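Local coordinates for 361aa long hypothetical D-aminopeptidase (Pyrococcus horikoshii, PDB 2DRH), which probably acts as an aminopeptidase of the S58 peptidase family, at the interface of chains A and B and the interface of chains A and C. Numbering follows the deposited sequence. Chains: chain A/B/C, 361aa long hypothetical D-aminopeptidase.

Contact 1: the interface of chains A and B. Residues chain A 74-75, 271-275; chain B 261, 264, 309, 312, 316.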
# COMPACT_ATOMS: atom_id res chain seq x y z
N MET A 74 -5.78 9.71 -2.57
CA MET A 74 -6.26 9.49 -3.93
C MET A 74 -5.13 9.95 -4.87
O MET A 74 -4.76 9.25 -5.81
CB MET A 74 -7.54 10.28 -4.21
CG MET A 74 -7.99 10.23 -5.67
SD MET A 74 -8.34 8.56 -6.28
CE MET A 74 -9.39 8.94 -7.65
N ASN A 75 -4.61 11.14 -4.61
CA ASN A 75 -3.50 11.67 -5.40
C ASN A 75 -2.55 12.36 -4.43
O ASN A 75 -2.91 13.35 -3.79
CB ASN A 75 -3.97 12.64 -6.47
CG ASN A 75 -2.85 13.05 -7.43
OD1 ASN A 75 -2.09 12.20 -7.90
ND2 ASN A 75 -2.74 14.34 -7.71
N GLY A 271 -14.67 16.11 -9.65
CA GLY A 271 -13.29 15.97 -9.21
C GLY A 271 -12.62 14.80 -9.91
O GLY A 271 -13.00 13.64 -9.71
N TYR A 272 -11.61 15.10 -10.73
CA TYR A 272 -10.88 14.09 -11.50
C TYR A 272 -9.47 13.79 -10.98
O TYR A 272 -8.76 12.97 -11.57
CB TYR A 272 -10.80 14.51 -12.97
CG TYR A 272 -12.15 14.66 -13.65
CD1 TYR A 272 -12.88 15.84 -13.56
CD2 TYR A 272 -12.71 13.60 -14.36
CE1 TYR A 272 -14.13 15.97 -14.15
CE2 TYR A 272 -13.96 13.71 -14.96
CZ TYR A 272 -14.67 14.90 -14.85
OH TYR A 272 -15.92 15.01 -15.42
N ALA A 273 -9.08 14.46 -9.90
CA ALA A 273 -7.75 14.27 -9.32
C ALA A 273 -6.65 14.50 -10.37
O ALA A 273 -5.88 13.60 -10.69
CB ALA A 273 -7.63 12.87 -8.72
N TYR A 274 -6.59 15.71 -10.91
CA TYR A 274 -5.56 16.02 -11.90
C TYR A 274 -4.19 15.80 -11.27
O TYR A 274 -4.06 15.64 -10.05
CB TYR A 274 -5.69 17.47 -12.38
CG TYR A 274 -6.97 17.73 -13.14
CD1 TYR A 274 -7.37 16.88 -14.17
CD2 TYR A 274 -7.77 18.84 -12.84
CE1 TYR A 274 -8.55 17.12 -14.89
CE2 TYR A 274 -8.95 19.09 -13.56
CZ TYR A 274 -9.32 18.22 -14.58
OH TYR A 274 -10.47 18.48 -15.29
N ASN A 275 -3.16 15.79 -12.11
CA ASN A 275 -1.81 15.55 -11.64
C ASN A 275 -1.36 16.32 -10.40
O ASN A 275 -0.80 15.72 -9.47
CB ASN A 275 -0.80 15.82 -12.74
CG ASN A 275 0.61 15.59 -12.27
OD1 ASN A 275 1.01 14.46 -11.97
ND2 ASN A 275 1.39 16.67 -12.19
N ARG B 261 -7.87 6.50 -11.58
CA ARG B 261 -8.79 7.42 -12.24
C ARG B 261 -10.04 6.75 -12.80
O ARG B 261 -11.06 7.41 -13.04
CB ARG B 261 -8.04 8.20 -13.34
CG ARG B 261 -6.84 9.01 -12.82
CD ARG B 261 -7.25 9.92 -11.65
NE ARG B 261 -6.21 10.85 -11.20
CZ ARG B 261 -5.16 10.51 -10.46
NH1 ARG B 261 -5.00 9.25 -10.08
NH2 ARG B 261 -4.30 11.43 -10.06
N VAL B 264 -13.15 7.25 -10.87
CA VAL B 264 -13.84 8.52 -11.04
C VAL B 264 -15.04 8.26 -11.95
O VAL B 264 -16.14 8.78 -11.70
CB VAL B 264 -12.92 9.59 -11.68
CG1 VAL B 264 -13.72 10.82 -12.05
CG2 VAL B 264 -11.82 9.97 -10.70
N SER B 309 -2.43 14.91 -17.06
CA SER B 309 -3.78 15.11 -16.52
C SER B 309 -4.86 14.80 -17.57
O SER B 309 -5.95 14.31 -17.24
CB SER B 309 -3.96 16.54 -16.00
OG SER B 309 -3.18 16.76 -14.83
N PHE B 312 -5.72 11.25 -17.35
CA PHE B 312 -6.47 10.94 -16.14
C PHE B 312 -7.95 11.16 -16.43
O PHE B 312 -8.79 10.33 -16.10
CB PHE B 312 -6.04 11.84 -14.97
CG PHE B 312 -4.69 11.47 -14.38
CD1 PHE B 312 -4.01 10.33 -14.79
CD2 PHE B 312 -4.12 12.27 -13.39
CE1 PHE B 312 -2.78 9.98 -14.22
CE2 PHE B 312 -2.89 11.93 -12.82
CZ PHE B 312 -2.22 10.79 -13.23
N ALA B 316 -11.45 8.45 -16.94
CA ALA B 316 -12.73 8.56 -16.25
C ALA B 316 -13.88 8.56 -17.24
O ALA B 316 -14.90 7.92 -17.03
CB ALA B 316 -12.76 9.84 -15.42
O HOH W 1 -3.11 9.11 -7.79
O HOH W 2 -10.21 10.93 -13.57
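Polar contacts centre on B:Arg261, whose long chain, bent at chi2 (-53°), lays its guanidinium against the loop 271-275 of chain A. The grip is side-on: NE and NH2 both donate to one acceptor, the carbonyl oxygen of A:Ala273, NH2 at 2.8 Å from that O and close to the carbonyl plane, NE from above that plane. Arginine suits the place because it can hand two N-H groups to a single backbone oxygen and still reach elsewhere. NH2 also makes a weak bond of 3.2 Å to A:Asn75 OD1, the amide and guanidinium planes standing 71° apart. A:Asn75 is steadied from within its own chain, its ND2 donating to A:Asn275 O at 3.0 Å. Further along, the backbone N of A:Asn275 gives a fairly straight bond to the hydroxyl OG of B:Ser309 (2.9 Å). Water joins the sides too: one molecule lies 3.0 Å from B:Arg261 NH1 and also meets A:Met74 O.

Within chain B the ring of B:Phe312 covers one face of the guanidinium toward the rim, which probably helps hold it in place, with B:Arg261 CZ 3.5 Å above the ring plane. Apolar packing completes the patch, with compact B:Val264 placing CG1 3.8 Å from A:Tyr272 CD2 while its CG2 meets A:Met74 CE, and B:Ala316 CB sits at the tyrosine ring edge.

In the fold, helices 252-268 and 309-328 of chain B supply one side; chain A answers mainly with the loop preceding strand 278-285.

Contact 2: the interface of chains A and C. Residues chain A 199, 249, 300-304; chain C 295-300.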
# COMPACT_ATOMS: atom_id res chain seq x y z
N TYR A 199 -26.73 6.03 13.27
CA TYR A 199 -25.32 6.43 13.26
C TYR A 199 -25.22 7.67 12.38
O TYR A 199 -25.94 7.80 11.39
CB TYR A 199 -24.44 5.31 12.69
CG TYR A 199 -24.38 4.05 13.51
CD1 TYR A 199 -23.75 4.03 14.75
CD2 TYR A 199 -24.96 2.86 13.05
CE1 TYR A 199 -23.68 2.86 15.51
CE2 TYR A 199 -24.90 1.69 13.79
CZ TYR A 199 -24.26 1.70 15.02
OH TYR A 199 -24.17 0.53 15.76
N PRO A 249 -19.02 2.31 15.39
CA PRO A 249 -17.83 1.57 15.81
C PRO A 249 -17.17 0.88 14.62
O PRO A 249 -17.79 0.07 13.94
CB PRO A 249 -18.39 0.57 16.83
CG PRO A 249 -19.76 0.30 16.29
CD PRO A 249 -20.24 1.70 15.93
N ILE A 300 -12.61 -3.92 21.24
CA ILE A 300 -12.92 -2.94 20.21
C ILE A 300 -14.33 -3.21 19.71
O ILE A 300 -14.61 -4.31 19.23
CB ILE A 300 -11.96 -3.07 18.99
CG1 ILE A 300 -10.50 -2.98 19.44
CG2 ILE A 300 -12.30 -2.01 17.96
CD1 ILE A 300 -10.14 -1.68 20.10
N LYS A 301 -15.21 -2.23 19.83
CA LYS A 301 -16.57 -2.39 19.32
C LYS A 301 -16.45 -2.15 17.82
O LYS A 301 -15.76 -1.23 17.40
CB LYS A 301 -17.51 -1.33 19.92
CG LYS A 301 -17.76 -1.47 21.42
CD LYS A 301 -18.64 -0.33 21.93
CE LYS A 301 -18.01 1.03 21.63
NZ LYS A 301 -18.80 2.18 22.15
N ALA A 302 -17.11 -2.99 17.03
CA ALA A 302 -17.03 -2.84 15.58
C ALA A 302 -18.17 -3.53 14.84
O ALA A 302 -18.56 -4.65 15.16
CB ALA A 302 -15.69 -3.38 15.08
N LEU A 303 -18.69 -2.84 13.83
CA LEU A 303 -19.76 -3.37 13.00
C LEU A 303 -19.18 -4.36 12.01
O LEU A 303 -18.08 -4.16 11.49
CB LEU A 303 -20.43 -2.24 12.22
CG LEU A 303 -21.18 -1.17 13.02
CD1 LEU A 303 -21.46 0.02 12.14
CD2 LEU A 303 -22.48 -1.76 13.57
N PRO A 304 -19.89 -5.46 11.75
CA PRO A 304 -19.39 -6.45 10.79
C PRO A 304 -19.42 -5.81 9.41
O PRO A 304 -20.39 -5.14 9.06
CB PRO A 304 -20.38 -7.60 10.92
CG PRO A 304 -21.66 -6.88 11.28
CD PRO A 304 -21.19 -5.89 12.31
N LYS C 295 -24.53 -9.96 12.24
CA LYS C 295 -25.09 -8.69 11.79
C LYS C 295 -25.13 -7.62 12.88
O LYS C 295 -25.39 -6.46 12.60
CB LYS C 295 -26.51 -8.92 11.26
CG LYS C 295 -27.50 -9.47 12.29
CD LYS C 295 -27.11 -10.86 12.80
CE LYS C 295 -28.11 -11.38 13.82
NZ LYS C 295 -27.78 -12.75 14.30
N GLU C 296 -24.86 -8.03 14.11
CA GLU C 296 -24.87 -7.10 15.24
C GLU C 296 -23.45 -6.66 15.59
O GLU C 296 -22.48 -7.35 15.27
CB GLU C 296 -25.50 -7.77 16.47
CG GLU C 296 -26.87 -8.38 16.23
CD GLU C 296 -27.88 -7.37 15.73
OE1 GLU C 296 -27.96 -6.26 16.31
OE2 GLU C 296 -28.61 -7.69 14.77
N VAL C 297 -23.34 -5.52 16.27
CA VAL C 297 -22.04 -5.02 16.68
C VAL C 297 -21.31 -6.13 17.42
O VAL C 297 -21.92 -6.88 18.18
CB VAL C 297 -22.17 -3.82 17.64
CG1 VAL C 297 -20.81 -3.47 18.22
CG2 VAL C 297 -22.76 -2.63 16.91
N ILE C 298 -20.00 -6.24 17.19
CA ILE C 298 -19.21 -7.26 17.86
C ILE C 298 -18.09 -6.62 18.67
O ILE C 298 -17.84 -5.42 18.58
CB ILE C 298 -18.57 -8.25 16.85
CG1 ILE C 298 -17.64 -7.49 15.89
CG2 ILE C 298 -19.65 -9.01 16.10
CD1 ILE C 298 -16.84 -8.38 14.96
N GLU C 299 -17.44 -7.44 19.48
CA GLU C 299 -16.32 -6.99 20.28
C GLU C 299 -15.10 -7.79 19.84
O GLU C 299 -15.12 -9.02 19.87
CB GLU C 299 -16.57 -7.21 21.77
CG GLU C 299 -17.63 -6.31 22.35
CD GLU C 299 -17.73 -6.43 23.86
OE1 GLU C 299 -17.89 -7.56 24.37
OE2 GLU C 299 -17.65 -5.38 24.54
N ILE C 300 -14.07 -7.08 19.42
CA ILE C 300 -12.86 -7.76 19.02
C ILE C 300 -11.82 -7.58 20.10
O ILE C 300 -11.44 -6.47 20.45
CB ILE C 300 -12.37 -7.15 17.71
CG1 ILE C 300 -13.25 -7.61 16.55
CG2 ILE C 300 -10.93 -7.61 17.42
CD1 ILE C 300 -13.41 -6.53 15.48
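The carbonyl oxygen of A:Ile300 is the best-held polar atom here, gripped across the interface by one N-H, that of the backbone N of C:Ile300, which donates at 2.8 Å to A:Ile300 O, in the carbonyl plane and on a lone pair. The reciprocal bond, from A:Ile300 N to C:Ile300 O at 2.9 Å, is almost perfectly straight (178° at H), although its donor stands above the carbonyl plane. A second reciprocal pair joins A:Ala302 to C:Ile298, each N about 3.0 Å from the other residue's O. This is an antiparallel beta ladder, so recognition rests on backbone groups and the side chains mainly fit around it.

C:Val297 does most of the apolar work. Its CG1 lies anti to the backbone N (chi1 171°), near the backbone of A:Ala302, while CG2 presses on A:Leu303 CD2 at 3.5 Å, a tight contact made as the two chains cross obliquely. The same CG2 meets the phenol oxygen OH of A:Tyr199 at 3.6 Å. A forked valine suits this place because its two methyls serve different partners. The small A:Ala302 probably leaves room for C:Ile300 CD1, which its CB touches at 3.9 Å. Rigid A:Pro304 places CG against the backbone of C:Lys295.

In the fold, strand 298-302 of each chain pairs with its copy about a two-fold axis, so that a sheet probably continues from one subunit into the next.

Contact 3: the interface of chains A and B. Residues chain A 72-74, 260; chain B 72-74, 260.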
# COMPACT_ATOMS: atom_id res chain seq x y z
N PHE A 72 -6.92 7.69 3.15
CA PHE A 72 -6.67 7.29 1.78
C PHE A 72 -6.12 8.44 0.94
O PHE A 72 -6.69 9.53 0.91
CB PHE A 72 -7.94 6.77 1.12
CG PHE A 72 -7.79 6.50 -0.36
CD1 PHE A 72 -6.92 5.51 -0.81
CD2 PHE A 72 -8.51 7.24 -1.29
CE1 PHE A 72 -6.77 5.26 -2.17
CE2 PHE A 72 -8.38 6.99 -2.66
CZ PHE A 72 -7.51 6.00 -3.10
N VAL A 73 -5.01 8.19 0.26
CA VAL A 73 -4.43 9.20 -0.61
C VAL A 73 -4.90 8.88 -2.01
O VAL A 73 -4.50 7.86 -2.57
CB VAL A 73 -2.90 9.17 -0.57
CG1 VAL A 73 -2.33 10.26 -1.49
CG2 VAL A 73 -2.40 9.38 0.85
N MET A 74 -5.78 9.71 -2.57
CA MET A 74 -6.26 9.49 -3.93
C MET A 74 -5.13 9.95 -4.87
O MET A 74 -4.76 9.25 -5.81
CB MET A 74 -7.54 10.28 -4.21
CG MET A 74 -7.99 10.23 -5.67
SD MET A 74 -8.34 8.56 -6.28
CE MET A 74 -9.39 8.94 -7.65
N LYS A 260 -11.78 5.89 1.64
CA LYS A 260 -11.84 5.71 0.19
C LYS A 260 -13.17 6.12 -0.44
O LYS A 260 -13.22 6.54 -1.59
CB LYS A 260 -11.58 4.25 -0.18
CG LYS A 260 -10.14 3.82 -0.18
CD LYS A 260 -10.02 2.43 -0.81
CE LYS A 260 -8.59 1.92 -0.81
NZ LYS A 260 -8.52 0.56 -1.40
N PHE B 72 -5.33 -0.80 -9.42
CA PHE B 72 -5.84 -0.24 -8.17
C PHE B 72 -7.07 -1.01 -7.72
O PHE B 72 -7.94 -1.35 -8.52
CB PHE B 72 -6.20 1.23 -8.37
CG PHE B 72 -6.91 1.86 -7.20
CD1 PHE B 72 -6.26 2.00 -5.98
CD2 PHE B 72 -8.24 2.25 -7.31
CE1 PHE B 72 -6.94 2.53 -4.87
CE2 PHE B 72 -8.93 2.79 -6.21
CZ PHE B 72 -8.28 2.92 -4.99
N VAL B 73 -7.13 -1.30 -6.42
CA VAL B 73 -8.26 -2.03 -5.86
C VAL B 73 -9.08 -1.03 -5.04
O VAL B 73 -8.66 -0.60 -3.98
CB VAL B 73 -7.80 -3.18 -4.94
CG1 VAL B 73 -9.01 -3.84 -4.26
CG2 VAL B 73 -7.03 -4.21 -5.75
N MET B 74 -10.24 -0.65 -5.57
CA MET B 74 -11.11 0.27 -4.85
C MET B 74 -11.69 -0.51 -3.66
O MET B 74 -11.58 -0.07 -2.51
CB MET B 74 -12.23 0.77 -5.78
CG MET B 74 -13.20 1.73 -5.11
SD MET B 74 -12.37 3.10 -4.28
CE MET B 74 -13.77 4.05 -3.78
N LYS B 260 -6.36 4.24 -10.94
CA LYS B 260 -7.19 4.87 -9.91
C LYS B 260 -8.25 5.78 -10.53
O LYS B 260 -9.40 5.82 -10.07
CB LYS B 260 -6.33 5.73 -8.97
CG LYS B 260 -5.51 4.98 -7.93
CD LYS B 260 -4.83 5.97 -7.00
CE LYS B 260 -4.16 5.26 -5.84
NZ LYS B 260 -3.82 6.22 -4.76
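A:Lys260 leaves helix 252-268 with CG anti to its own carbonyl carbon (chi1 -79°), and from CB onward the chain runs fully extended. CG lies over one face of the A:Phe72 ring, 3.5 Å above its plane and toward the rim; the backbone N of A:Met74 covers the opposite face, so the ring is held between them. CD crosses to chain B and comes 3.4 Å from B:Met74 O, with CE beyond it near the same carbonyl. At the tip the amino group NZ donates to B:Val73 O at 2.8 Å, nearly along the C=O axis, and makes a weaker bond of 3.3 Å to B:Met74 O. Lysine suits this course: its methylenes pack on an aromatic face while the amine caps carbonyls at and just beyond the end of strand 65-73 of chain B. An alanine here, lacking the chain beyond CB and its amine, would probably weaken the hold on chain B and loosen the packing on the A:Phe72 face.

B:Lys260 repeats this by the two-fold, its NZ forming a hydrogen bond to A:Val73 O at 2.8 Å. Between the two lysines the phenylalanines reach tip to tip, each with CG anti to its backbone N, and CZ of A:Phe72 stands 3.7 Å from CZ of B:Phe72.

Contacts 1 and 3 belong to the same A–B interface, their C-alpha centres about 11 Å apart. They share A:Met74 and draw on helix 252-268, whose neighbouring residues serve one contact each. Since that interface is two-fold symmetric, contact 1 recurs with the chains exchanged, whereas contact 3 contains both halves of its own pair. Contact 2 uses a different surface, its C-alpha centre about 34 Å from that of contact 1 and 25 Å from that of contact 3, and joins chain A to chain C. One subunit can therefore bind two neighbours at once, consistent with the four copies of the deposited assembly, although the structure alone does not prove a tetramer in solution.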